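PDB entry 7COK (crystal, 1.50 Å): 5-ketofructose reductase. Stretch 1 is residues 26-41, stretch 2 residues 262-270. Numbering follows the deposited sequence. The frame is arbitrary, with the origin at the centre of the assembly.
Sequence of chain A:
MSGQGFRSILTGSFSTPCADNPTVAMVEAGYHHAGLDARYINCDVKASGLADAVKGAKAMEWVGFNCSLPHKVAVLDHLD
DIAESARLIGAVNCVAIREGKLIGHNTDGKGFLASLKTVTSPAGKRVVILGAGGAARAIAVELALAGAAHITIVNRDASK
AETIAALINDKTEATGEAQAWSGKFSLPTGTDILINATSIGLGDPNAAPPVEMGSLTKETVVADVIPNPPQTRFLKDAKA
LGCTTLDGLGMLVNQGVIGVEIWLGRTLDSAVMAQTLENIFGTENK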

# COMPACT_ATOMS: atom_id res chain seq x y z
N MET A 26 6.90 -13.13 1.26
CA MET A 26 6.44 -14.20 2.11
C MET A 26 4.96 -14.03 2.50
O MET A 26 4.12 -14.91 2.32
CB MET A 26 7.34 -14.31 3.34
CG MET A 26 6.95 -15.45 4.25
SD MET A 26 7.87 -15.45 5.79
CE MET A 26 7.19 -14.03 6.64
N VAL A 27 4.64 -12.86 3.04
CA VAL A 27 3.33 -12.61 3.57
C VAL A 27 2.30 -12.60 2.43
O VAL A 27 1.26 -13.18 2.58
CB VAL A 27 3.31 -11.29 4.38
CG1 VAL A 27 1.90 -10.92 4.77
CG2 VAL A 27 4.17 -11.47 5.63
N GLU A 28 2.62 -12.00 1.28
CA GLU A 28 1.66 -11.94 0.18
C GLU A 28 1.45 -13.32 -0.42
O GLU A 28 0.34 -13.63 -0.86
CB GLU A 28 2.04 -10.90 -0.86
CG GLU A 28 1.80 -9.49 -0.34
CD GLU A 28 1.91 -8.42 -1.39
OE1 GLU A 28 2.51 -8.67 -2.46
OE2 GLU A 28 1.39 -7.31 -1.16
N ALA A 29 2.48 -14.17 -0.37
CA ALA A 29 2.28 -15.55 -0.83
C ALA A 29 1.23 -16.25 0.05
O ALA A 29 0.33 -16.96 -0.44
CB ALA A 29 3.60 -16.30 -0.84
N GLY A 30 1.31 -15.99 1.35
CA GLY A 30 0.31 -16.45 2.31
C GLY A 30 -1.08 -15.89 2.05
O GLY A 30 -2.05 -16.63 2.01
N TYR A 31 -1.16 -14.57 1.84
CA TYR A 31 -2.44 -13.94 1.51
C TYR A 31 -3.09 -14.59 0.27
O TYR A 31 -4.28 -14.89 0.27
CB TYR A 31 -2.28 -12.44 1.25
CG TYR A 31 -1.97 -11.55 2.45
CD1 TYR A 31 -2.32 -11.90 3.76
CD2 TYR A 31 -1.33 -10.33 2.25
CE1 TYR A 31 -2.05 -11.05 4.82
CE2 TYR A 31 -1.05 -9.47 3.31
CZ TYR A 31 -1.41 -9.84 4.59
OH TYR A 31 -1.12 -9.01 5.67
N HIS A 32 -2.27 -14.80 -0.77
CA HIS A 32 -2.77 -15.32 -2.05
C HIS A 32 -3.25 -16.75 -1.90
O HIS A 32 -4.31 -17.10 -2.41
CB HIS A 32 -1.70 -15.19 -3.12
CG HIS A 32 -2.13 -15.65 -4.48
ND1 HIS A 32 -2.95 -14.89 -5.29
CD2 HIS A 32 -1.88 -16.79 -5.15
CE1 HIS A 32 -3.16 -15.54 -6.42
NE2 HIS A 32 -2.53 -16.70 -6.36
N HIS A 33 -2.51 -17.56 -1.14
CA HIS A 33 -2.88 -18.95 -0.91
C HIS A 33 -4.22 -19.04 -0.19
O HIS A 33 -5.04 -19.95 -0.48
CB HIS A 33 -1.76 -19.66 -0.13
CG HIS A 33 -1.97 -21.14 0.07
ND1 HIS A 33 -2.76 -21.65 1.07
CD2 HIS A 33 -1.46 -22.20 -0.60
CE1 HIS A 33 -2.74 -22.97 1.01
NE2 HIS A 33 -1.95 -23.33 0.02
N ALA A 34 -4.47 -18.11 0.73
CA ALA A 34 -5.73 -18.07 1.53
C ALA A 34 -6.90 -17.48 0.76
O ALA A 34 -8.04 -17.57 1.21
CB ALA A 34 -5.53 -17.28 2.83
N GLY A 35 -6.59 -16.87 -0.39
CA GLY A 35 -7.59 -16.16 -1.20
C GLY A 35 -8.04 -14.87 -0.53
O GLY A 35 -9.17 -14.41 -0.74
N LEU A 36 -7.13 -14.28 0.25
CA LEU A 36 -7.44 -13.09 1.03
C LEU A 36 -7.07 -11.90 0.20
O LEU A 36 -5.95 -11.84 -0.36
CB LEU A 36 -6.64 -13.10 2.34
CG LEU A 36 -7.29 -12.91 3.71
CD1 LEU A 36 -6.22 -12.42 4.70
CD2 LEU A 36 -8.48 -11.98 3.70
N ASP A 37 -8.00 -10.96 0.06
CA ASP A 37 -7.72 -9.73 -0.66
C ASP A 37 -7.04 -8.75 0.30
O ASP A 37 -7.65 -7.84 0.86
CB ASP A 37 -8.96 -9.13 -1.31
CG ASP A 37 -8.66 -7.83 -2.03
OD1 ASP A 37 -7.47 -7.59 -2.37
OD2 ASP A 37 -9.61 -7.04 -2.26
N ALA A 38 -5.75 -9.00 0.49
CA ALA A 38 -4.92 -8.23 1.42
C ALA A 38 -3.60 -7.96 0.74
O ALA A 38 -3.17 -8.73 -0.13
CB ALA A 38 -4.73 -8.97 2.75
N ARG A 39 -2.96 -6.85 1.12
CA ARG A 39 -1.68 -6.45 0.55
C ARG A 39 -0.73 -6.09 1.68
O ARG A 39 -1.16 -5.65 2.72
CB ARG A 39 -1.88 -5.23 -0.34
CG ARG A 39 -2.88 -5.45 -1.48
CD ARG A 39 -2.98 -4.24 -2.36
NE ARG A 39 -1.83 -4.20 -3.25
CZ ARG A 39 -1.67 -3.35 -4.25
NH1 ARG A 39 -2.59 -2.42 -4.50
NH2 ARG A 39 -0.58 -3.43 -4.99
N TYR A 40 0.56 -6.25 1.42
CA TYR A 40 1.62 -5.86 2.33
C TYR A 40 2.46 -4.83 1.61
O TYR A 40 3.10 -5.14 0.59
CB TYR A 40 2.46 -7.08 2.67
CG TYR A 40 3.47 -6.87 3.79
CD1 TYR A 40 4.72 -6.30 3.53
CD2 TYR A 40 3.20 -7.27 5.09
CE1 TYR A 40 5.67 -6.14 4.54
CE2 TYR A 40 4.14 -7.11 6.10
CZ TYR A 40 5.38 -6.56 5.80
OH TYR A 40 6.33 -6.41 6.82
N ILE A 41 2.48 -3.61 2.15
CA ILE A 41 3.17 -2.49 1.54
C ILE A 41 4.51 -2.21 2.24
O ILE A 41 4.53 -1.71 3.37
CB ILE A 41 2.26 -1.21 1.53
CG1 ILE A 41 0.83 -1.52 0.98
CG2 ILE A 41 2.94 -0.08 0.79
CD1 ILE A 41 0.74 -2.24 -0.35
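Stretch 2, residues 262-270: IWLGRTLDS

Leu-268 is the centre of the contact, with more of its surface covered than any other residue of the two stretches. In a loop, with extended phi/psi (-71/163) and an m,t rotamer, it projects toward the helix at Gly-30, where the CA atoms of the pair approach to 5.3 Å. The absence of a side chain makes this possible: an ideal CB on Gly-30 would lie 2.8 Å from Leu-268 CD1, a clash. Instead, Leu-268 CD2 lies 3.8 Å from Gly-30 O and 4.2 Å from Ala-34 CB. Both branches reach the Tyr-31 ring, Leu-268 CD1 at 4.0 Å and Leu-268 CD2 at 4.2 Å from Tyr-31 CD1.

From here stretch 2 runs back through the turn at Gly-265, whose positive phi suits glycine, to the end of a helix. Stretch 1 makes its own turn at Gly-35, where a Schellman motif closes the helix before the strand begins at Ala-38. The order of contact is reversed: Gly-30 lies nearest Leu-268, and Ala-38 nearest the earlier Leu-264. Leu-264 CD1 sits 3.9 Å from Leu-36 CD1 and 4.4 Å from Ala-38 CB; at 4.1 Å from Tyr-31 CE1, it shares that ring with Leu-268. Next to it, the edge of the Trp-263 ring receives two tyrosines, with CH2 3.8 Å from Tyr-40 CE2 and CE3 3.8 Å from Tyr-31 OH.

Farther out, Arg-266 lays its aliphatic part on leucine, CD 4.0 Å from Leu-36 CD1, while its NH1 donates to Leu-264 O at 2.9 Å within stretch 2. Asp-269 places CB over one face of the His-33 ring, 3.9 Å from the centroid, a CH-pi contact; its carboxylate caps the helix that follows. No direct hydrogen bond joins the stretches. One water bridges them, donating to Gly-30 O at 2.8 Å and accepting from Asp-269 N at 2.8 Å.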

# COMPACT_ATOMS: atom_id res chain seq x y z
N ILE A 262 -2.42 -11.68 14.50
CA ILE A 262 -2.68 -10.45 15.28
C ILE A 262 -3.47 -9.45 14.45
O ILE A 262 -4.41 -8.84 14.95
CB ILE A 262 -1.36 -9.85 15.84
CG1 ILE A 262 -0.80 -10.76 16.95
CG2 ILE A 262 -1.56 -8.43 16.39
CD1 ILE A 262 0.64 -10.47 17.36
N TRP A 263 -3.07 -9.26 13.20
CA TRP A 263 -3.69 -8.25 12.34
C TRP A 263 -5.09 -8.58 11.86
O TRP A 263 -5.97 -7.69 11.79
CB TRP A 263 -2.82 -8.01 11.11
CG TRP A 263 -1.49 -7.41 11.39
CD1 TRP A 263 -1.11 -6.69 12.49
CD2 TRP A 263 -0.38 -7.40 10.50
NE1 TRP A 263 0.19 -6.28 12.35
CE2 TRP A 263 0.66 -6.69 11.13
CE3 TRP A 263 -0.15 -7.96 9.24
CZ2 TRP A 263 1.91 -6.51 10.53
CZ3 TRP A 263 1.07 -7.78 8.64
CH2 TRP A 263 2.10 -7.06 9.29
N LEU A 264 -5.30 -9.84 11.48
CA LEU A 264 -6.46 -10.19 10.66
C LEU A 264 -7.25 -11.38 11.14
O LEU A 264 -8.27 -11.73 10.54
CB LEU A 264 -6.03 -10.46 9.22
CG LEU A 264 -5.75 -9.20 8.41
CD1 LEU A 264 -5.06 -9.58 7.12
CD2 LEU A 264 -7.05 -8.43 8.16
N GLY A 265 -6.78 -12.03 12.20
CA GLY A 265 -7.46 -13.22 12.73
C GLY A 265 -7.47 -14.42 11.80
O GLY A 265 -8.37 -15.25 11.90
N ARG A 266 -6.51 -14.49 10.88
CA ARG A 266 -6.32 -15.63 9.97
C ARG A 266 -4.96 -16.24 10.21
O ARG A 266 -3.98 -15.50 10.47
CB ARG A 266 -6.40 -15.21 8.49
CG ARG A 266 -7.76 -15.32 7.86
CD ARG A 266 -8.32 -13.92 7.73
NE ARG A 266 -9.72 -13.95 7.34
CZ ARG A 266 -10.61 -13.05 7.71
NH1 ARG A 266 -10.28 -12.03 8.51
NH2 ARG A 266 -11.86 -13.20 7.29
N THR A 267 -4.88 -17.57 10.10
CA THR A 267 -3.62 -18.32 10.19
C THR A 267 -3.22 -18.68 8.76
O THR A 267 -3.87 -19.53 8.12
CB THR A 267 -3.80 -19.57 11.07
OG1 THR A 267 -4.12 -19.16 12.41
CG2 THR A 267 -2.54 -20.45 11.09
N LEU A 268 -2.19 -18.01 8.25
CA LEU A 268 -1.70 -18.29 6.89
C LEU A 268 -0.98 -19.63 6.80
O LEU A 268 -0.59 -20.20 7.82
CB LEU A 268 -0.82 -17.15 6.34
CG LEU A 268 -1.46 -15.75 6.36
CD1 LEU A 268 -0.44 -14.74 5.86
CD2 LEU A 268 -2.80 -15.67 5.62
N ASP A 269 -0.83 -20.10 5.56
CA ASP A 269 -0.21 -21.39 5.29
C ASP A 269 1.31 -21.29 5.40
O ASP A 269 1.97 -20.60 4.59
CB ASP A 269 -0.63 -21.84 3.88
CG ASP A 269 -0.12 -23.22 3.53
OD1 ASP A 269 -0.69 -24.20 4.04
OD2 ASP A 269 0.84 -23.32 2.75
N SER A 270 1.88 -22.00 6.38
CA SER A 270 3.34 -22.00 6.58
C SER A 270 4.12 -22.57 5.41
O SER A 270 5.19 -22.04 5.08
CB SER A 270 3.76 -22.72 7.87
OG SER A 270 3.27 -22.07 9.02
O HOH W 1 -2.27 -19.01 3.40